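Uncharacterized lipoprotein yjhA (Bacillus subtilis, PDB 3CFU) is of unknown function but is probably a lipid-anchored membrane protein, represented here by the part that carries its DUF4352 domain. Local coordinates at residues 60-72 with 93-105. Sequence-based numbering, arbitrary orientation.
Sequences EDSISYNFIGFDL and LMGGTLVSGKKVT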
# COMPACT_ATOMS: atom_id res chain seq x y z
N GLU A 60 2.38 -0.67 -21.41
CA GLU A 60 1.45 -0.16 -22.42
C GLU A 60 -0.00 -0.23 -21.96
O GLU A 60 -0.77 0.72 -22.16
CB GLU A 60 1.58 -0.95 -23.73
CG GLU A 60 0.57 -0.51 -24.78
CD GLU A 60 0.62 -1.33 -26.06
OE1 GLU A 60 1.21 -2.44 -26.05
OE2 GLU A 60 0.06 -0.87 -27.08
N ASP A 61 -0.39 -1.35 -21.35
CA ASP A 61 -1.76 -1.52 -20.88
C ASP A 61 -2.12 -0.63 -19.70
O ASP A 61 -1.27 -0.31 -18.87
CB ASP A 61 -2.02 -2.95 -20.42
CG ASP A 61 -1.70 -3.97 -21.48
OD1 ASP A 61 -2.05 -3.73 -22.65
OD2 ASP A 61 -1.12 -5.01 -21.13
N SER A 62 -3.39 -0.26 -19.62
CA SER A 62 -3.86 0.55 -18.51
C SER A 62 -3.84 -0.36 -17.29
O SER A 62 -3.92 -1.58 -17.41
CB SER A 62 -5.28 1.05 -18.77
OG SER A 62 -5.68 1.94 -17.74
N ILE A 63 -3.73 0.25 -16.11
CA ILE A 63 -3.69 -0.49 -14.87
C ILE A 63 -4.84 -0.05 -13.97
O ILE A 63 -5.06 1.15 -13.78
CB ILE A 63 -2.35 -0.27 -14.11
CG1 ILE A 63 -1.21 -1.03 -14.80
CG2 ILE A 63 -2.50 -0.69 -12.62
CD1 ILE A 63 0.19 -0.81 -14.16
N SER A 64 -5.57 -1.02 -13.44
CA SER A 64 -6.67 -0.77 -12.51
C SER A 64 -6.07 -1.15 -11.15
O SER A 64 -6.15 -2.32 -10.73
CB SER A 64 -7.87 -1.67 -12.81
OG SER A 64 -8.43 -1.36 -14.07
N TYR A 65 -5.47 -0.17 -10.49
CA TYR A 65 -4.83 -0.37 -9.19
C TYR A 65 -5.86 -0.56 -8.10
O TYR A 65 -6.96 -0.02 -8.18
CB TYR A 65 -3.90 0.81 -8.86
CG TYR A 65 -4.58 2.14 -8.60
CD1 TYR A 65 -4.99 2.49 -7.32
CD2 TYR A 65 -4.79 3.05 -9.64
CE1 TYR A 65 -5.58 3.73 -7.06
CE2 TYR A 65 -5.37 4.30 -9.40
CZ TYR A 65 -5.78 4.63 -8.10
OH TYR A 65 -6.36 5.86 -7.86
N ASN A 66 -5.50 -1.33 -7.08
CA ASN A 66 -6.44 -1.64 -6.01
C ASN A 66 -5.75 -1.86 -4.66
O ASN A 66 -4.64 -2.38 -4.60
CB ASN A 66 -7.19 -2.90 -6.44
CG ASN A 66 -8.50 -3.07 -5.73
OD1 ASN A 66 -8.53 -3.40 -4.54
ND2 ASN A 66 -9.59 -2.88 -6.45
N PHE A 67 -6.43 -1.48 -3.58
CA PHE A 67 -5.87 -1.64 -2.24
C PHE A 67 -5.50 -3.08 -1.89
O PHE A 67 -4.57 -3.30 -1.12
CB PHE A 67 -6.81 -1.04 -1.18
CG PHE A 67 -7.98 -1.92 -0.81
CD1 PHE A 67 -7.89 -2.80 0.26
CD2 PHE A 67 -9.17 -1.86 -1.53
CE1 PHE A 67 -8.97 -3.62 0.62
CE2 PHE A 67 -10.26 -2.68 -1.19
CZ PHE A 67 -10.16 -3.56 -0.11
N ILE A 68 -6.18 -4.06 -2.48
CA ILE A 68 -5.88 -5.46 -2.16
C ILE A 68 -4.45 -5.88 -2.51
O ILE A 68 -3.98 -6.93 -2.07
CB ILE A 68 -6.84 -6.45 -2.87
CG1 ILE A 68 -6.75 -6.29 -4.39
CG2 ILE A 68 -8.28 -6.24 -2.35
CD1 ILE A 68 -7.42 -7.41 -5.18
N GLY A 69 -3.76 -5.05 -3.28
CA GLY A 69 -2.41 -5.40 -3.65
C GLY A 69 -1.42 -5.08 -2.56
O GLY A 69 -0.21 -5.27 -2.74
N PHE A 70 -1.91 -4.60 -1.44
CA PHE A 70 -1.05 -4.21 -0.34
C PHE A 70 -1.26 -4.97 0.96
O PHE A 70 -2.36 -5.44 1.25
CB PHE A 70 -1.22 -2.72 -0.07
CG PHE A 70 -0.82 -1.86 -1.22
CD1 PHE A 70 -1.75 -1.43 -2.15
CD2 PHE A 70 0.52 -1.53 -1.40
CE1 PHE A 70 -1.37 -0.69 -3.26
CE2 PHE A 70 0.92 -0.79 -2.51
CZ PHE A 70 -0.03 -0.37 -3.44
N ASP A 71 -0.20 -5.08 1.75
CA ASP A 71 -0.27 -5.79 3.01
C ASP A 71 0.90 -5.42 3.91
O ASP A 71 2.01 -5.18 3.43
CB ASP A 71 -0.30 -7.29 2.75
CG ASP A 71 -0.51 -8.10 4.00
OD1 ASP A 71 -1.17 -7.58 4.93
OD2 ASP A 71 -0.04 -9.26 4.06
N LEU A 72 0.62 -5.34 5.21
CA LEU A 72 1.64 -5.01 6.20
C LEU A 72 1.86 -6.25 7.07
O LEU A 72 0.91 -6.84 7.58
CB LEU A 72 1.17 -3.85 7.08
CG LEU A 72 2.24 -3.08 7.85
CD1 LEU A 72 3.05 -2.22 6.88
CD2 LEU A 72 1.57 -2.20 8.91
N LEU A 93 -5.75 5.47 -0.55
CA LEU A 93 -5.58 4.64 -1.74
C LEU A 93 -6.67 3.57 -1.80
O LEU A 93 -6.73 2.69 -0.94
CB LEU A 93 -4.20 3.98 -1.73
CG LEU A 93 -3.75 3.20 -2.97
CD1 LEU A 93 -2.28 2.82 -2.82
CD2 LEU A 93 -4.59 1.95 -3.15
N MSE A 94 -7.52 3.63 -2.82
CA MSE A 94 -8.59 2.65 -2.92
C MSE A 94 -8.52 1.83 -4.20
O MSE A 94 -8.24 0.63 -4.17
CB MSE A 94 -9.93 3.39 -2.83
CG MSE A 94 -10.93 2.73 -1.93
SE MSE A 94 -10.28 2.50 -0.09
CE MSE A 94 -11.06 4.11 0.66
N GLY A 95 -8.79 2.49 -5.32
CA GLY A 95 -8.75 1.84 -6.62
C GLY A 95 -8.96 2.88 -7.69
O GLY A 95 -9.39 4.00 -7.40
N GLY A 96 -8.66 2.53 -8.94
CA GLY A 96 -8.85 3.46 -10.04
C GLY A 96 -8.04 3.02 -11.24
O GLY A 96 -7.42 1.96 -11.21
N THR A 97 -8.05 3.82 -12.30
CA THR A 97 -7.28 3.48 -13.48
C THR A 97 -6.04 4.38 -13.54
O THR A 97 -6.08 5.55 -13.14
CB THR A 97 -8.14 3.59 -14.79
OG1 THR A 97 -7.98 4.87 -15.40
CG2 THR A 97 -9.62 3.36 -14.48
N LEU A 98 -4.95 3.79 -14.00
CA LEU A 98 -3.65 4.45 -14.14
C LEU A 98 -3.19 4.11 -15.55
O LEU A 98 -2.63 3.04 -15.80
CB LEU A 98 -2.67 3.88 -13.10
CG LEU A 98 -1.29 4.54 -12.95
CD1 LEU A 98 -1.45 6.01 -12.57
CD2 LEU A 98 -0.48 3.80 -11.90
N VAL A 99 -3.43 5.03 -16.48
CA VAL A 99 -3.05 4.81 -17.86
C VAL A 99 -1.54 4.85 -18.01
O VAL A 99 -0.83 5.42 -17.18
CB VAL A 99 -3.74 5.85 -18.76
CG1 VAL A 99 -3.31 5.65 -20.22
CG2 VAL A 99 -5.25 5.69 -18.63
N SER A 100 -1.05 4.23 -19.08
CA SER A 100 0.39 4.15 -19.35
C SER A 100 1.11 5.47 -19.17
O SER A 100 0.65 6.51 -19.64
CB SER A 100 0.61 3.65 -20.77
OG SER A 100 1.97 3.78 -21.12
N GLY A 101 2.25 5.42 -18.49
CA GLY A 101 3.04 6.62 -18.25
C GLY A 101 2.62 7.47 -17.07
O GLY A 101 3.37 8.36 -16.65
N LYS A 102 1.45 7.20 -16.50
CA LYS A 102 0.99 8.01 -15.37
C LYS A 102 1.28 7.48 -13.97
O LYS A 102 1.47 6.29 -13.76
CB LYS A 102 -0.51 8.27 -15.52
CG LYS A 102 -0.88 9.74 -15.53
CD LYS A 102 -1.99 10.06 -16.53
CE LYS A 102 -1.47 10.05 -17.97
NZ LYS A 102 -2.37 10.83 -18.88
N LYS A 103 1.31 8.40 -13.01
CA LYS A 103 1.56 8.06 -11.63
C LYS A 103 0.33 8.33 -10.79
O LYS A 103 -0.56 9.09 -11.19
CB LYS A 103 2.70 8.91 -11.05
CG LYS A 103 4.06 8.73 -11.70
CD LYS A 103 5.10 9.55 -10.94
CE LYS A 103 6.49 9.36 -11.51
NZ LYS A 103 7.48 10.20 -10.77
N VAL A 104 0.27 7.70 -9.63
CA VAL A 104 -0.82 7.89 -8.69
C VAL A 104 -0.19 7.79 -7.30
O VAL A 104 0.65 6.92 -7.04
CB VAL A 104 -1.97 6.85 -8.92
CG1 VAL A 104 -1.44 5.43 -8.82
CG2 VAL A 104 -3.09 7.08 -7.91
N THR A 105 -0.54 8.71 -6.42
CA THR A 105 0.01 8.71 -5.07
C THR A 105 -1.14 8.65 -4.07
O THR A 105 -2.15 9.34 -4.24
CB THR A 105 0.89 9.97 -4.82
OG1 THR A 105 1.90 10.07 -5.84
CG2 THR A 105 1.59 9.87 -3.46
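Y65 lays its ring flat along the backbone of G95 and G96, in a two-stranded antiparallel sheet formed by strands 63-66 and 95-98 of the DUF4352 domain. From CB, the chain turns CG between its own backbone N and carbonyl carbon (chi1 68°), which brings the ring across onto the neighbouring strand. CG lies 3.9 Å from G96 O, and CD2 comes closer to the same oxygen. CD1 and CE1 pass over G95, with CE1 3.5 Å from G95 C, while CE2 covers G96 C. Tyrosine suits this place because one flat face can rest on bare glycine backbone, G96 CA making a CH-pi contact, while the other takes V104 CG1, 4.3 Å from the ring centroid. At the tip, OH reaches V104 CG2 at 3.5 Å. Glycine suits position 96 because a CB would collide with that hydroxyl. With an alanine in place of Y65, the backbone of G95 and G96 would probably lose its aromatic cover and V104 CG1 its CH-pi partner. Leucine suits position 93, whose two methyls part: CD2 meets the Y65 ring edge and CD1 lies 3.7 Å from F70 CE1; both side chains also touch L108 of strand 103-112. Beyond the strand F67 N donates to M94 O at 2.8 Å. N66 closes an Asx turn there, its OD1 taking I68 N in the carbonyl plane, on a lone pair, at 178°.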